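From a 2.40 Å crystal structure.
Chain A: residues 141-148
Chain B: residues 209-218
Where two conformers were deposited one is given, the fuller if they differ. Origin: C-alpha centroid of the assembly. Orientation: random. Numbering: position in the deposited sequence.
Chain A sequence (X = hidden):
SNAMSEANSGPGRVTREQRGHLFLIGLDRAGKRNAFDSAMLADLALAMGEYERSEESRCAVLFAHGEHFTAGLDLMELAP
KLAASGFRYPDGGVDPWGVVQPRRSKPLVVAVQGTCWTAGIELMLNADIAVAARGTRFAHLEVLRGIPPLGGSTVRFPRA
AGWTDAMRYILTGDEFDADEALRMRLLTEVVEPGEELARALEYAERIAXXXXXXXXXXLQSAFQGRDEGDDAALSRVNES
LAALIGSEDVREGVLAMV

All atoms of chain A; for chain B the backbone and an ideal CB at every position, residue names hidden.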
ATOM      1  N   LEU A 141      17.093  -1.809  15.234  1.00 31.15           N
ATOM      2  CA  LEU A 141      17.639  -1.950  16.580  1.00 33.96           C
ATOM      3  C   LEU A 141      17.266  -0.816  17.530  1.00 32.81           C
ATOM      4  O   LEU A 141      17.181  -1.043  18.745  1.00 37.82           O
ATOM      5  CB  LEU A 141      19.162  -2.041  16.549  1.00 41.28           C
ATOM      6  CG  LEU A 141      19.555  -3.138  15.600  1.00 43.95           C
ATOM      7  CD1 LEU A 141      21.045  -3.148  15.522  1.00 38.10           C
ATOM      8  CD2 LEU A 141      18.939  -4.488  16.061  1.00 27.76           C
ATOM      9  N   GLU A 142      17.065   0.393  17.007  1.00 26.46           N
ATOM     10  CA  GLU A 142      16.760   1.530  17.900  1.00 32.44           C
ATOM     11  C   GLU A 142      15.463   1.390  18.725  1.00 36.64           C
ATOM     12  O   GLU A 142      15.393   1.949  19.814  1.00 40.00           O
ATOM     13  CB  GLU A 142      16.831   2.902  17.178  1.00 22.06           C
ATOM     14  CG  GLU A 142      15.626   3.234  16.264  1.00 30.48           C
ATOM     15  CD  GLU A 142      15.576   2.388  14.961  1.00 52.61           C
ATOM     16  OE1 GLU A 142      16.443   1.500  14.753  1.00 51.28           O
ATOM     17  OE2 GLU A 142      14.675   2.631  14.129  1.00 45.17           O
ATOM     18  N   VAL A 143      14.429   0.687  18.234  1.00 30.95           N
ATOM     19  CA  VAL A 143      13.247   0.538  19.084  1.00 31.64           C
ATOM     20  C   VAL A 143      13.579  -0.138  20.397  1.00 31.45           C
ATOM     21  O   VAL A 143      12.734  -0.100  21.314  1.00 36.58           O
ATOM     22  CB  VAL A 143      12.064  -0.357  18.532  1.00 39.33           C
ATOM     23  CG1 VAL A 143      11.235   0.353  17.561  1.00 42.77           C
ATOM     24  CG2 VAL A 143      12.545  -1.717  18.061  1.00 31.58           C
ATOM     25  N   LEU A 144      14.728  -0.827  20.458  1.00 27.80           N
ATOM     26  CA  LEU A 144      15.191  -1.459  21.713  1.00 37.07           C
ATOM     27  C   LEU A 144      15.796  -0.438  22.687  1.00 40.15           C
ATOM     28  O   LEU A 144      15.920  -0.699  23.864  1.00 44.69           O
ATOM     29  CB  LEU A 144      16.167  -2.645  21.479  1.00 26.78           C
ATOM     30  CG  LEU A 144      15.646  -3.725  20.476  1.00 39.12           C
ATOM     31  CD1 LEU A 144      16.705  -4.725  20.022  1.00 31.35           C
ATOM     32  CD2 LEU A 144      14.397  -4.478  20.945  1.00 33.33           C
ATOM     33  N   ARG A 145      16.110   0.752  22.195  1.00 39.61           N
ATOM     34  CA  ARG A 145      16.897   1.670  22.976  1.00 35.30           C
ATOM     35  C   ARG A 145      16.102   2.877  23.404  1.00 32.21           C
ATOM     36  O   ARG A 145      16.048   3.208  24.576  1.00 41.64           O
ATOM     37  CB  ARG A 145      18.150   2.080  22.189  1.00 35.20           C
ATOM     38  CG  ARG A 145      19.004   3.124  22.913  1.00 39.53           C
ATOM     39  CD  ARG A 145      20.433   3.048  22.473  1.00 39.44           C
ATOM     40  NE  ARG A 145      21.023   1.776  22.928  1.00 50.61           N
ATOM     41  CZ  ARG A 145      22.126   1.206  22.423  1.00 53.31           C
ATOM     42  NH1 ARG A 145      22.785   1.748  21.396  1.00 46.40           N
ATOM     43  NH2 ARG A 145      22.558   0.062  22.931  1.00 54.60           N
ATOM     44  N   GLY A 146      15.496   3.557  22.451  1.00 29.04           N
ATOM     45  CA  GLY A 146      14.804   4.815  22.733  1.00 26.24           C
ATOM     46  C   GLY A 146      14.637   5.494  21.380  1.00 34.19           C
ATOM     47  O   GLY A 146      15.156   5.006  20.371  1.00 36.29           O
ATOM     48  N   ILE A 147      13.915   6.603  21.363  1.00 32.42           N
ATOM     49  CA  ILE A 147      13.620   7.349  20.149  1.00 35.77           C
ATOM     50  C   ILE A 147      14.895   7.976  19.597  1.00 35.72           C
ATOM     51  O   ILE A 147      15.647   8.604  20.312  1.00 39.57           O
ATOM     52  CB  ILE A 147      12.578   8.445  20.433  1.00 33.13           C
ATOM     53  CG1 ILE A 147      11.236   7.823  20.829  1.00 37.30           C
ATOM     54  CG2 ILE A 147      12.379   9.325  19.246  1.00 25.68           C
ATOM     55  CD1 ILE A 147      10.290   8.815  21.460  1.00 26.68           C
ATOM     56  N   PRO A 148      15.150   7.788  18.316  1.00 35.73           N
ATOM     57  CA  PRO A 148      16.410   8.324  17.822  1.00 38.78           C
ATOM     58  C   PRO A 148      16.230   9.771  17.427  1.00 39.04           C
ATOM     59  O   PRO A 148      15.097  10.185  17.183  1.00 41.35           O
ATOM     60  CB  PRO A 148      16.685   7.496  16.565  1.00 34.55           C
ATOM     61  CG  PRO A 148      15.399   6.719  16.263  1.00 36.54           C
ATOM     62  CD  PRO A 148      14.351   7.142  17.268  1.00 37.75           C
TER
ATOM     63  N   UNK B 209       9.707  -6.385  24.868  0.57 35.02           N
ATOM     64  CA  UNK B 209      11.091  -6.175  25.254  0.57 39.81           C
ATOM     65  C   UNK B 209      11.652  -4.895  24.648  0.57 40.78           C
ATOM     66  O   UNK B 209      12.651  -4.352  25.138  0.57 40.81           O
ATOM     67  CB  UNK B 209      11.944  -7.374  24.833  0.57 39.81           C
ATOM     68  N   UNK B 210      10.982  -4.393  23.615  1.00 35.42           N
ATOM     69  CA  UNK B 210      11.368  -3.110  23.034  1.00 31.51           C
ATOM     70  C   UNK B 210      11.197  -1.957  24.059  1.00 35.34           C
ATOM     71  O   UNK B 210      10.480  -2.081  25.036  1.00 34.38           O
ATOM     72  CB  UNK B 210      10.535  -2.836  21.780  1.00 31.51           C
ATOM     73  N   UNK B 211      11.869  -0.840  23.835  1.00 34.17           N
ATOM     74  CA  UNK B 211      11.639   0.347  24.646  1.00 31.34           C
ATOM     75  C   UNK B 211      10.257   0.965  24.396  1.00 37.33           C
ATOM     76  O   UNK B 211       9.918   1.332  23.246  1.00 36.37           O
ATOM     77  CB  UNK B 211      12.730   1.383  24.366  1.00 31.34           C
ATOM     78  N   UNK B 212       9.462   1.119  25.467  1.00 37.63           N
ATOM     79  CA  UNK B 212       8.051   1.539  25.316  1.00 32.69           C
ATOM     80  C   UNK B 212       7.904   2.912  24.675  1.00 33.58           C
ATOM     81  O   UNK B 212       7.066   3.081  23.796  1.00 35.17           O
ATOM     82  CB  UNK B 212       7.359   1.549  26.681  1.00 32.69           C
ATOM     83  N   UNK B 213       8.708   3.883  25.081  1.00 38.80           N
ATOM     84  CA  UNK B 213       8.653   5.178  24.416  1.00 38.32           C
ATOM     85  C   UNK B 213       8.966   5.083  22.911  1.00 38.28           C
ATOM     86  O   UNK B 213       8.369   5.775  22.055  1.00 36.61           O
ATOM     87  CB  UNK B 213       9.632   6.141  25.090  1.00 38.32           C
ATOM     88  N   UNK B 214       9.915   4.234  22.580  1.00 35.31           N
ATOM     89  CA  UNK B 214      10.294   4.135  21.183  1.00 38.42           C
ATOM     90  C   UNK B 214       9.174   3.405  20.407  1.00 33.82           C
ATOM     91  O   UNK B 214       8.837   3.816  19.306  1.00 36.89           O
ATOM     92  CB  UNK B 214      11.632   3.408  21.038  1.00 38.42           C
ATOM     93  N   UNK B 215       8.575   2.369  21.013  1.00 31.39           N
ATOM     94  CA  UNK B 215       7.468   1.640  20.410  1.00 30.76           C
ATOM     95  C   UNK B 215       6.294   2.616  20.150  1.00 33.94           C
ATOM     96  O   UNK B 215       5.787   2.744  19.015  1.00 32.52           O
ATOM     97  CB  UNK B 215       7.032   0.484  21.313  1.00 30.76           C
ATOM     98  N   UNK B 216       5.921   3.345  21.194  1.00 29.19           N
ATOM     99  CA  UNK B 216       4.858   4.328  21.082  1.00 27.18           C
ATOM    100  C   UNK B 216       5.093   5.331  19.963  1.00 31.61           C
ATOM    101  O   UNK B 216       4.175   5.622  19.206  1.00 41.10           O
ATOM    102  CB  UNK B 216       4.699   5.070  22.411  1.00 27.18           C
ATOM    103  N   UNK B 217       6.311   5.859  19.857  1.00 30.61           N
ATOM    104  CA  UNK B 217       6.613   6.852  18.833  1.00 31.44           C
ATOM    105  C   UNK B 217       6.650   6.208  17.427  1.00 30.28           C
ATOM    106  O   UNK B 217       6.285   6.833  16.441  1.00 29.51           O
ATOM    107  CB  UNK B 217       7.948   7.532  19.143  1.00 31.44           C
ATOM    108  N   UNK B 218       7.065   4.950  17.344  1.00 28.18           N
ATOM    109  CA  UNK B 218       6.949   4.228  16.087  1.00 30.31           C
ATOM    110  C   UNK B 218       5.484   4.158  15.610  1.00 36.53           C
ATOM    111  O   UNK B 218       5.202   4.519  14.432  1.00 35.55           O
ATOM    112  CB  UNK B 218       7.524   2.819  16.242  1.00 30.31           C
TER

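Chain A presents a short 3-10 segment, residues 141-144, followed by a loop; chain B meets it with a non-helical stretch at 210-211 and the first turns of a helix. At position 209, CA-to-CB points sideways, and the ideal CB lies 5.4 Å from CD2 of Leu A144, with open space beyond. A long or polar side chain would be tolerated here as readily as a small one. The residue is Arg B209, whose side chain makes no close contact with the chain A stretch; a water donates to the backbone O of Arg B209 at 2.7 Å and to Leu A144 O at 2.9 Å.

Position 210 is more confined. Its ideal CB lies 3.5 Å from Val A143 O and 4.3 Å from Leu A144 CD2, so a small apolar side chain fits well. Ala B210 is found, its CB 4.4 Å from Val A143 CB.

At 211 the backbone makes the one direct hydrogen bond between the stretches: N of this residue donates to Val A143 O at 2.8 Å. This bond makes no demand on the side chain, beyond disfavouring proline, which lacks the N-H. The CB, however, points toward chain A, 3.4 Å from Val A143 O and 3.8 Å from both Leu A144 O and Arg A145 O. Alanine, glycine or serine would suit, serine also being common at an N-cap. The residue is Ala B211, its methyl set among these carbonyls.

Position 212 points away and opens the helix with phi near -61°, where proline is at home, as are many polar residues; it is Pro B212. At 213 the sideways CB is 4.6 Å from Ile A147 CD1; the position would accept an aliphatic side chain, or a longer polar one running past the methyl. It is Leu B213, and its carbonyl O lies 3.6 Å from Ile A147 CD1.

Position 214 points toward the chain A turn, its ideal CB 3.7 Å from both Gly A146 C and Val A143 O. Such close backbone favours alanine or glycine. Ala B214 packs its methyl there, and its CA lies 3.8 Å from Ile A147 CG1.

Positions 215 and 216 turn sideways with no chain A atom near their CB, leaving the choice wide; they are Val B215 and Arg B216. At 217 the CB again points toward chain A, a setting for a small apolar group. Ala B217 supplies it, its CB 3.6 Å from Ile A147 CD1. At 218 the ideal CB, pointing sideways, lies 4.6 Å from Val A143 CG1; a small or medium apolar residue would suit, and Ala B218 is found.

Chain B, residues 209-218: RAAPLAVRAA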
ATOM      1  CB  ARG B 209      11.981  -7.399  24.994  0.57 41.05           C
ATOM      2  CG  ARG B 209      12.010  -8.359  26.206  0.57 45.69           C
ATOM      3  CD  ARG B 209      13.424  -8.884  26.526  0.57 51.57           C
ATOM      4  NE  ARG B 209      14.365  -7.812  26.843  0.57 52.93           N
ATOM      5  CZ  ARG B 209      15.456  -7.538  26.133  0.57 52.94           C
ATOM      6  NH1 ARG B 209      15.753  -8.261  25.062  0.57 55.27           N
ATOM      7  NH2 ARG B 209      16.257  -6.544  26.500  0.57 50.04           N
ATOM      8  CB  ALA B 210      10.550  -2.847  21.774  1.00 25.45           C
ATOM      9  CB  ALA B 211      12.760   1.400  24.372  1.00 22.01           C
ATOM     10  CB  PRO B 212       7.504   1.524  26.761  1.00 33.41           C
ATOM     11  CG  PRO B 212       8.463   0.612  27.511  1.00 37.92           C
ATOM     12  CD  PRO B 212       9.816   0.816  26.863  1.00 34.09           C
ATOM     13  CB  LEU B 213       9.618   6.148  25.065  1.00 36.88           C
ATOM     14  CG  LEU B 213       9.180   6.732  26.397  1.00 40.29           C
ATOM     15  CD1 LEU B 213      10.200   7.773  26.745  1.00 37.31           C
ATOM     16  CD2 LEU B 213       7.809   7.353  26.270  1.00 37.37           C
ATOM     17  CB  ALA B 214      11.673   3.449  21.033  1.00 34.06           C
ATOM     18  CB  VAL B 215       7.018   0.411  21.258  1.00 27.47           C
ATOM     19  CG1 VAL B 215       5.584  -0.026  20.885  1.00 22.40           C
ATOM     20  CG2 VAL B 215       7.981  -0.745  21.118  1.00 24.13           C
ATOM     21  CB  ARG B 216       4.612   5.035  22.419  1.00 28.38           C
ATOM     22  CG  ARG B 216       3.904   4.109  23.458  1.00 76.63           C
ATOM     23  CD  ARG B 216       3.232   4.849  24.632  1.00 77.06           C
ATOM     24  NE  ARG B 216       4.145   5.150  25.743  1.00 79.83           N
ATOM     25  CZ  ARG B 216       4.350   4.374  26.813  1.00 80.36           C
ATOM     26  NH1 ARG B 216       5.209   4.757  27.755  1.00 76.41           N
ATOM     27  NH2 ARG B 216       3.713   3.214  26.940  1.00 82.88           N
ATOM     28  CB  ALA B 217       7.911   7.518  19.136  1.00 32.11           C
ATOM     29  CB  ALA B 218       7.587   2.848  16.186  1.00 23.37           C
TER
HETATM   30  O   HOH W   1      15.013  -2.973  25.336  1.00 47.90           O
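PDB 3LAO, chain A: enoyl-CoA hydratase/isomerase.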